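Local coordinates for protein glycoside Hydrolase (Bacteroides uniformis, PDB 5TA0) that probably hydrolyses agarose-type galactans, binding a neoagaro-oligosaccharide along a cleft of its barrel domain as a family 86 glycoside hydrolase, at residues P46-H52 with Y366-M372. Residues are numbered along the deposited sequence; the frame is centred on the assembly and turned at random.
Sequences PKFINFH and YAMPFAM. With AAL (3,6-anhydro-alpha-L-galactopyranose), chain C.
Asn50 and His52 meet the strand around Ala367 and the loop after it in a buried contact that closes a barrel: 50-51 and 364-369 are the first and last strands of an eight-stranded parallel sheet. The closure is a worked example of side-chain and loop bonds joining strands where a regular ladder is lacking. At the helical end, Ala367 N donates to Lys47 O (3.1 Å). Asn50 then spans the seam. Its ND2 reaches Ala367 O at 3.1 Å, arriving from above the carbonyl plane, and also donates to Pro46 O with an N-H...O angle of 166°; both acceptors lie close to the amide plane, which fixes the rotation of the group. CG sits between the backbone N and carbonyl carbon (chi1 58°), directing the amide across the seam, where OD1 rests 3.2 Å from Pro369 CD and ND2 meets the edge of the Tyr366 ring. With an alanine here, Ala367 O and Pro46 O would probably lose their amide donor and a gap would open beside Met368 and Pro369. A water donates to both Phe48 O and Ala367 O.

Farther along, His52 N binds Ala371 O (2.9 Å), on the closing residue of the inverse gamma turn centred on Phe370. The His52 side chain, its CG anti to the backbone N, brings the imidazole beside Phe370, whose CD1-CE1 edge points at its face in a T-shaped pair, planes 87° apart. The sulfurs of Met368 and Met372 approach the same ring obliquely. His52 CE1 lies 3.4 Å from C6 of the anhydrogalactose, while His52 NE2 is hydrogen-bonded to Arg83. The seam thus passes from buried polar atoms satisfied by amide and water to an aromatic and thioether wall of the glycan pocket, its imidazole held between Arg83 and Phe370.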
loop_
_atom_site.group_PDB
_atom_site.type_symbol
_atom_site.label_atom_id
_atom_site.label_comp_id
_atom_site.label_asym_id
_atom_site.label_seq_id
_atom_site.Cartn_x
_atom_site.Cartn_y
_atom_site.Cartn_z
ATOM N N PRO A 46 12.942 -2.828 3.300
ATOM C CA PRO A 46 12.357 -1.859 4.232
ATOM C C PRO A 46 11.036 -1.251 3.771
ATOM O O PRO A 46 10.125 -1.050 4.605
ATOM C CB PRO A 46 13.468 -0.805 4.373
ATOM C CG PRO A 46 14.725 -1.599 4.120
ATOM C CD PRO A 46 14.370 -2.534 3.040
ATOM N N LYS A 47 10.910 -0.971 2.480
ATOM C CA LYS A 47 9.697 -0.390 1.926
ATOM C C LYS A 47 8.489 -1.320 1.972
ATOM O O LYS A 47 7.357 -0.836 2.025
ATOM C CB LYS A 47 9.940 0.012 0.466
ATOM C CG LYS A 47 8.943 1.007 -0.069
ATOM C CD LYS A 47 9.527 1.708 -1.283
ATOM C CE LYS A 47 9.561 0.821 -2.519
ATOM N NZ LYS A 47 9.967 1.558 -3.758
ATOM N N PHE A 48 8.726 -2.635 1.927
ATOM C CA PHE A 48 7.666 -3.636 1.755
ATOM C C PHE A 48 7.495 -4.656 2.872
ATOM O O PHE A 48 6.341 -5.055 3.160
ATOM C CB PHE A 48 7.860 -4.391 0.442
ATOM C CG PHE A 48 7.644 -3.554 -0.781
ATOM C CD1 PHE A 48 6.448 -2.866 -0.988
ATOM C CD2 PHE A 48 8.639 -3.449 -1.744
ATOM C CE1 PHE A 48 6.253 -2.115 -2.141
ATOM C CE2 PHE A 48 8.441 -2.693 -2.893
ATOM C CZ PHE A 48 7.253 -2.024 -3.085
ATOM N N ILE A 49 8.578 -5.132 3.466
ATOM C CA ILE A 49 8.484 -6.180 4.511
ATOM C C ILE A 49 8.620 -5.502 5.864
ATOM O O ILE A 49 9.695 -5.392 6.456
ATOM C CB ILE A 49 9.502 -7.297 4.334
ATOM C CG1 ILE A 49 9.465 -7.839 2.896
ATOM C CG2 ILE A 49 9.252 -8.382 5.388
ATOM C CD1 ILE A 49 8.131 -8.371 2.415
ATOM N N ASN A 50 7.480 -5.021 6.349
ATOM C CA ASN A 50 7.441 -4.171 7.504
ATOM C C ASN A 50 6.098 -4.344 8.216
ATOM O O ASN A 50 5.228 -5.092 7.734
ATOM C CB ASN A 50 7.712 -2.721 7.098
ATOM C CG ASN A 50 6.706 -2.242 6.081
ATOM O OD1 ASN A 50 5.490 -2.355 6.332
ATOM N ND2 ASN A 50 7.156 -1.742 4.936
ATOM N N PHE A 51 5.921 -3.678 9.361
ATOM C CA PHE A 51 4.636 -3.678 10.064
ATOM C C PHE A 51 4.489 -2.424 10.905
ATOM O O PHE A 51 5.439 -1.618 11.039
ATOM C CB PHE A 51 4.379 -4.976 10.854
ATOM C CG PHE A 51 5.175 -5.162 12.131
ATOM C CD1 PHE A 51 4.534 -5.377 13.350
ATOM C CD2 PHE A 51 6.563 -5.226 12.115
ATOM C CE1 PHE A 51 5.255 -5.652 14.511
ATOM C CE2 PHE A 51 7.281 -5.476 13.286
ATOM C CZ PHE A 51 6.632 -5.674 14.479
ATOM N N HIS A 52 3.270 -2.244 11.423
ATOM C CA HIS A 52 2.850 -0.981 12.049
ATOM C C HIS A 52 3.223 -1.018 13.520
ATOM O O HIS A 52 2.373 -1.205 14.383
ATOM C CB HIS A 52 1.342 -0.801 11.832
ATOM C CG HIS A 52 0.818 0.563 12.162
ATOM N ND1 HIS A 52 0.930 1.144 13.408
ATOM C CD2 HIS A 52 0.203 1.479 11.383
ATOM C CE1 HIS A 52 0.380 2.345 13.387
ATOM N NE2 HIS A 52 -0.089 2.555 12.178
ATOM N N TYR A 366 6.461 3.796 0.303
ATOM C CA TYR A 366 6.293 2.987 1.523
ATOM C C TYR A 366 4.938 2.305 1.446
ATOM O O TYR A 366 3.956 2.961 1.069
ATOM C CB TYR A 366 6.279 3.913 2.759
ATOM C CG TYR A 366 7.049 3.477 3.990
ATOM C CD1 TYR A 366 7.706 4.411 4.759
ATOM C CD2 TYR A 366 7.088 2.158 4.404
ATOM C CE1 TYR A 366 8.377 4.061 5.908
ATOM C CE2 TYR A 366 7.776 1.777 5.537
ATOM C CZ TYR A 366 8.397 2.728 6.309
ATOM O OH TYR A 366 9.045 2.310 7.462
ATOM N N ALA A 367 4.857 1.032 1.774
ATOM C CA ALA A 367 3.575 0.336 1.848
ATOM C C ALA A 367 3.633 -0.507 3.108
ATOM O O ALA A 367 4.580 -1.320 3.256
ATOM C CB ALA A 367 3.335 -0.515 0.616
ATOM N N MET A 368 2.681 -0.337 4.027
ATOM C CA MET A 368 2.767 -0.955 5.352
ATOM C C MET A 368 1.529 -1.777 5.655
ATOM O O MET A 368 0.440 -1.219 5.861
ATOM C CB MET A 368 2.959 0.121 6.415
ATOM C CG MET A 368 3.227 -0.354 7.835
ATOM S SD MET A 368 3.885 0.957 8.885
ATOM C CE MET A 368 5.548 1.068 8.224
ATOM N N PRO A 369 1.681 -3.112 5.695
ATOM C CA PRO A 369 0.524 -3.921 6.102
ATOM C C PRO A 369 0.040 -3.508 7.481
ATOM O O PRO A 369 0.855 -3.239 8.383
ATOM C CB PRO A 369 1.088 -5.327 6.146
ATOM C CG PRO A 369 2.320 -5.323 5.335
ATOM C CD PRO A 369 2.875 -3.935 5.421
ATOM N N PHE A 370 -1.273 -3.435 7.676
ATOM C CA PHE A 370 -1.811 -3.065 8.972
ATOM C C PHE A 370 -1.829 -4.274 9.893
ATOM O O PHE A 370 -2.780 -5.039 9.970
ATOM C CB PHE A 370 -3.159 -2.366 8.917
ATOM C CG PHE A 370 -3.539 -1.800 10.248
ATOM C CD1 PHE A 370 -2.704 -0.874 10.881
ATOM C CD2 PHE A 370 -4.662 -2.252 10.927
ATOM C CE1 PHE A 370 -3.017 -0.362 12.122
ATOM C CE2 PHE A 370 -4.988 -1.722 12.166
ATOM C CZ PHE A 370 -4.152 -0.792 12.778
ATOM N N ALA A 371 -0.719 -4.414 10.582
ATOM C CA ALA A 371 -0.526 -5.412 11.616
ATOM C C ALA A 371 0.279 -4.722 12.698
ATOM O O ALA A 371 1.371 -4.192 12.405
ATOM C CB ALA A 371 0.241 -6.591 11.068
ATOM N N MET A 372 -0.260 -4.665 13.912
ATOM C CA MET A 372 0.429 -4.062 15.063
ATOM C C MET A 372 1.073 -5.173 15.870
ATOM O O MET A 372 0.713 -6.345 15.707
ATOM C CB MET A 372 -0.562 -3.259 15.873
ATOM C CG MET A 372 -1.133 -2.087 15.072
ATOM S SD MET A 372 -2.078 -0.885 16.035
ATOM C CE MET A 372 -0.715 -0.023 16.813
HETATM C C1 AAL C . -5.328 3.406 13.568
HETATM C C2 AAL C . -4.841 4.839 13.863
HETATM C C3 AAL C . -3.669 4.856 14.831
HETATM C C4 AAL C . -4.015 4.041 16.057
HETATM C C5 AAL C . -3.970 2.666 15.471
HETATM C C6 AAL C . -2.728 2.727 14.640
HETATM O O2 AAL C . -5.885 5.625 14.448
HETATM O O3 AAL C . -2.599 4.100 14.253
HETATM O O4 AAL C . -2.955 4.179 17.026
HETATM O O5 AAL C . -5.085 2.448 14.602
HETATM O O HOH W 1 11.071 0.671 6.590
HETATM O O HOH W 2 4.289 -3.743 1.976
#